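Local atomic coordinates of citryl-spermidine/3,4-dihydroxybenzoyl-citryl-spermidine:spermidine ligase (Bacillus anthracis, PDB entry 3TO3), a protein that catalyses the ATP-dependent condensation of spermidine with citryl-spermidine intermediates in the biosynthesis of petrobactin, the siderophore used for iron acquisition and virulence. Residues S317-L328 and F460-L471. Sequence-based numbering, arbitrary orientation.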
# COMPACT_ATOMS: atom_id res chain seq x y z
N SER B 317 23.49 -6.79 5.82
CA SER B 317 24.21 -5.55 6.12
C SER B 317 24.13 -5.18 7.61
O SER B 317 25.06 -4.62 8.15
CB SER B 317 23.76 -4.41 5.22
OG SER B 317 22.60 -3.82 5.72
N VAL B 318 23.03 -5.52 8.27
CA VAL B 318 22.95 -5.43 9.72
C VAL B 318 24.03 -6.33 10.36
O VAL B 318 24.70 -5.93 11.32
CB VAL B 318 21.55 -5.84 10.21
CG1 VAL B 318 21.55 -6.11 11.72
CG2 VAL B 318 20.52 -4.76 9.83
N ALA B 319 24.21 -7.52 9.80
CA ALA B 319 25.13 -8.50 10.37
C ALA B 319 26.59 -8.05 10.28
O ALA B 319 27.40 -8.31 11.18
CB ALA B 319 24.96 -9.83 9.68
N SER B 320 26.94 -7.37 9.19
CA SER B 320 28.33 -6.99 9.00
C SER B 320 28.66 -5.56 9.49
O SER B 320 29.79 -5.09 9.36
CB SER B 320 28.75 -7.17 7.53
OG SER B 320 27.91 -6.37 6.72
N ALA B 321 27.69 -4.89 10.10
CA ALA B 321 27.90 -3.49 10.40
C ALA B 321 28.98 -3.30 11.47
O ALA B 321 29.92 -2.54 11.25
CB ALA B 321 26.60 -2.78 10.78
N PRO B 322 28.86 -3.98 12.64
CA PRO B 322 29.89 -3.77 13.66
C PRO B 322 31.28 -4.10 13.13
O PRO B 322 32.22 -3.36 13.41
CB PRO B 322 29.46 -4.67 14.80
CG PRO B 322 27.91 -4.75 14.62
CD PRO B 322 27.74 -4.81 13.12
N ALA B 323 31.41 -5.11 12.28
CA ALA B 323 32.75 -5.48 11.76
C ALA B 323 33.30 -4.50 10.76
O ALA B 323 34.51 -4.28 10.69
CB ALA B 323 32.73 -6.88 11.15
N ILE B 324 32.41 -3.90 9.96
CA ILE B 324 32.87 -2.89 9.02
C ILE B 324 33.38 -1.67 9.81
O ILE B 324 34.42 -1.09 9.46
CB ILE B 324 31.78 -2.51 8.01
CG1 ILE B 324 31.54 -3.66 7.03
CG2 ILE B 324 32.18 -1.24 7.23
CD1 ILE B 324 30.40 -3.38 6.03
N SER B 325 32.70 -1.31 10.89
CA SER B 325 33.12 -0.11 11.61
C SER B 325 34.46 -0.33 12.34
O SER B 325 35.30 0.55 12.35
CB SER B 325 32.03 0.43 12.54
OG SER B 325 30.98 0.99 11.79
N ASN B 326 34.65 -1.52 12.92
CA ASN B 326 35.92 -1.85 13.56
C ASN B 326 37.06 -1.82 12.54
O ASN B 326 38.12 -1.24 12.79
CB ASN B 326 35.83 -3.22 14.26
CG ASN B 326 37.18 -3.70 14.80
OD1 ASN B 326 37.66 -4.79 14.44
ND2 ASN B 326 37.80 -2.90 15.68
N TRP B 327 36.82 -2.42 11.38
CA TRP B 327 37.77 -2.38 10.28
C TRP B 327 38.14 -0.95 9.83
O TRP B 327 39.33 -0.64 9.67
CB TRP B 327 37.16 -3.10 9.09
CG TRP B 327 38.02 -3.13 7.87
CD1 TRP B 327 39.35 -3.44 7.82
CD2 TRP B 327 37.61 -2.92 6.51
NE1 TRP B 327 39.80 -3.41 6.52
CE2 TRP B 327 38.75 -3.10 5.70
CE3 TRP B 327 36.39 -2.60 5.91
CZ2 TRP B 327 38.70 -2.96 4.32
CZ3 TRP B 327 36.36 -2.46 4.54
CH2 TRP B 327 37.50 -2.65 3.76
N LEU B 328 37.15 -0.09 9.61
CA LEU B 328 37.46 1.30 9.20
C LEU B 328 38.16 2.03 10.31
O LEU B 328 39.08 2.80 10.08
CB LEU B 328 36.21 2.09 8.82
CG LEU B 328 35.58 1.65 7.52
CD1 LEU B 328 34.24 2.37 7.36
CD2 LEU B 328 36.55 1.94 6.37
N PHE B 460 28.14 3.47 6.90
CA PHE B 460 29.04 2.48 6.26
C PHE B 460 28.40 1.16 5.84
O PHE B 460 28.79 0.54 4.85
CB PHE B 460 30.22 2.21 7.20
CG PHE B 460 30.76 3.46 7.81
CD1 PHE B 460 31.07 4.54 7.00
CD2 PHE B 460 30.86 3.60 9.19
CE1 PHE B 460 31.56 5.72 7.56
CE2 PHE B 460 31.32 4.79 9.75
CZ PHE B 460 31.66 5.85 8.94
N HIS B 461 27.44 0.69 6.62
CA HIS B 461 27.02 -0.67 6.50
C HIS B 461 26.47 -1.00 5.11
O HIS B 461 26.70 -2.10 4.59
CB HIS B 461 26.03 -1.01 7.61
CG HIS B 461 24.69 -0.39 7.42
ND1 HIS B 461 24.42 0.92 7.76
CD2 HIS B 461 23.54 -0.90 6.91
CE1 HIS B 461 23.16 1.19 7.47
NE2 HIS B 461 22.61 0.11 6.94
N GLU B 462 25.67 -0.11 4.54
CA GLU B 462 25.15 -0.31 3.17
C GLU B 462 26.04 0.13 2.00
O GLU B 462 26.19 -0.60 1.02
CB GLU B 462 23.77 0.31 3.03
CG GLU B 462 23.69 1.77 3.53
CD GLU B 462 22.26 2.28 3.63
OE1 GLU B 462 21.32 1.51 3.30
OE2 GLU B 462 22.08 3.46 4.03
N GLY B 463 26.62 1.33 2.12
CA GLY B 463 27.21 2.02 0.98
C GLY B 463 28.62 1.70 0.47
O GLY B 463 28.89 1.71 -0.74
N LEU B 464 29.51 1.41 1.41
CA LEU B 464 30.92 1.25 1.15
C LEU B 464 31.32 0.28 0.01
O LEU B 464 30.81 -0.84 -0.10
CB LEU B 464 31.57 0.84 2.46
CG LEU B 464 33.02 0.46 2.56
CD1 LEU B 464 33.46 0.71 3.99
CD2 LEU B 464 33.20 -0.99 2.17
N GLU B 465 32.23 0.74 -0.83
CA GLU B 465 32.90 -0.10 -1.80
C GLU B 465 34.41 -0.10 -1.54
O GLU B 465 34.96 0.86 -0.99
CB GLU B 465 32.59 0.37 -3.22
CG GLU B 465 31.12 0.22 -3.58
CD GLU B 465 30.80 0.53 -5.05
OE1 GLU B 465 31.70 0.94 -5.81
OE2 GLU B 465 29.63 0.36 -5.43
N PHE B 466 35.10 -1.16 -1.94
CA PHE B 466 36.55 -1.19 -1.87
C PHE B 466 37.17 -1.99 -3.01
O PHE B 466 36.53 -2.86 -3.59
CB PHE B 466 37.04 -1.69 -0.50
CG PHE B 466 36.82 -3.15 -0.28
CD1 PHE B 466 37.71 -4.09 -0.79
CD2 PHE B 466 35.74 -3.59 0.48
CE1 PHE B 466 37.52 -5.44 -0.57
CE2 PHE B 466 35.53 -4.95 0.70
CZ PHE B 466 36.43 -5.87 0.18
N TYR B 467 38.42 -1.66 -3.33
CA TYR B 467 39.14 -2.32 -4.39
C TYR B 467 40.30 -3.05 -3.75
O TYR B 467 41.26 -2.43 -3.30
CB TYR B 467 39.62 -1.31 -5.44
CG TYR B 467 40.30 -1.97 -6.63
CD1 TYR B 467 39.64 -2.95 -7.37
CD2 TYR B 467 41.61 -1.64 -7.00
CE1 TYR B 467 40.26 -3.57 -8.44
CE2 TYR B 467 42.24 -2.26 -8.08
CZ TYR B 467 41.56 -3.22 -8.80
OH TYR B 467 42.18 -3.85 -9.87
N ARG B 468 40.21 -4.37 -3.72
CA ARG B 468 41.10 -5.21 -2.92
C ARG B 468 42.59 -4.98 -3.19
O ARG B 468 43.38 -4.89 -2.26
CB ARG B 468 40.73 -6.70 -3.11
CG ARG B 468 41.52 -7.67 -2.25
CD ARG B 468 40.96 -9.09 -2.37
NE ARG B 468 39.68 -9.20 -1.68
CZ ARG B 468 39.52 -9.72 -0.47
NH1 ARG B 468 40.57 -10.21 0.18
NH2 ARG B 468 38.31 -9.76 0.09
N PRO B 469 42.98 -4.89 -4.47
CA PRO B 469 44.40 -4.64 -4.75
C PRO B 469 44.93 -3.34 -4.14
O PRO B 469 46.15 -3.24 -3.99
CB PRO B 469 44.45 -4.56 -6.27
CG PRO B 469 43.32 -5.45 -6.71
CD PRO B 469 42.22 -5.17 -5.70
N PHE B 470 44.08 -2.37 -3.79
CA PHE B 470 44.58 -1.14 -3.18
C PHE B 470 44.75 -1.16 -1.65
O PHE B 470 45.30 -0.23 -1.07
CB PHE B 470 43.70 0.06 -3.56
CG PHE B 470 44.07 0.71 -4.88
CD1 PHE B 470 44.75 -0.02 -5.86
CD2 PHE B 470 43.74 2.03 -5.13
CE1 PHE B 470 45.10 0.58 -7.06
CE2 PHE B 470 44.09 2.64 -6.31
CZ PHE B 470 44.77 1.91 -7.28
N LEU B 471 44.25 -2.20 -0.98
CA LEU B 471 44.27 -2.19 0.48
C LEU B 471 45.70 -2.17 1.02
O LEU B 471 46.59 -2.84 0.50
CB LEU B 471 43.49 -3.39 1.03
CG LEU B 471 42.07 -3.53 0.47
CD1 LEU B 471 41.44 -4.84 0.91
CD2 LEU B 471 41.19 -2.34 0.87
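Just beyond the magnesium ligand Asp459, the chain of this IucA/IucC-family synthetase runs along helix 315-333, and His461 packs onto the first turns of segment 317-328. Its CB rests on Ala321 CB at 3.7 Å, at the pair of residues whose CA atoms are nearest across the two segments, while Ser317 OG comes up to the imidazole edge, 3.3 Å from His461 CD2. That hydroxyl is hydrogen-bonded to the carbonyl of Lys314, and its nearest atom on the ring is the carbon CD2. With CG held between backbone N and carbonyl carbon (chi1 72°), the imidazole is turned toward the ATP site, and the nearest side-chain atoms of His461 and Lys299, an ATP-binding residue, are about 3 Å apart.

Phe460 takes Leu328 on one ring face: the CD1 methyl stands 3.9 Å from the ring centroid, 21° off the normal, in a CH-pi contact. Ser325 OG, bonded to Glu349 N, sits at the edge of the same ring, 3.7 Å from Phe460 CD2. Segment 460-471 leads from the nucleotide pocket, to which Glu462 contributes, into strand 465-467, the central strand of a small three-stranded sheet. On the way, Leu464 meets Leu328 tip to tip, their CD1 methyls 3.8 Å apart, and slides past Ile324 CG2, which also touches Phe460 CB.

Trp327 extends the apolar seam to the strand. Its CG lies anti to the backbone N, which carries the indole out beyond Leu464 until CH2 is 3.8 Å from Phe466 CD2. The two rings form a T-shaped pair, the indole edge directed at the phenyl face with planes at 76°. Leu464 CD2 and Leu471 CD2 both lie near the indole plane at its rim, the latter 4.3 Å from Trp327 CZ2.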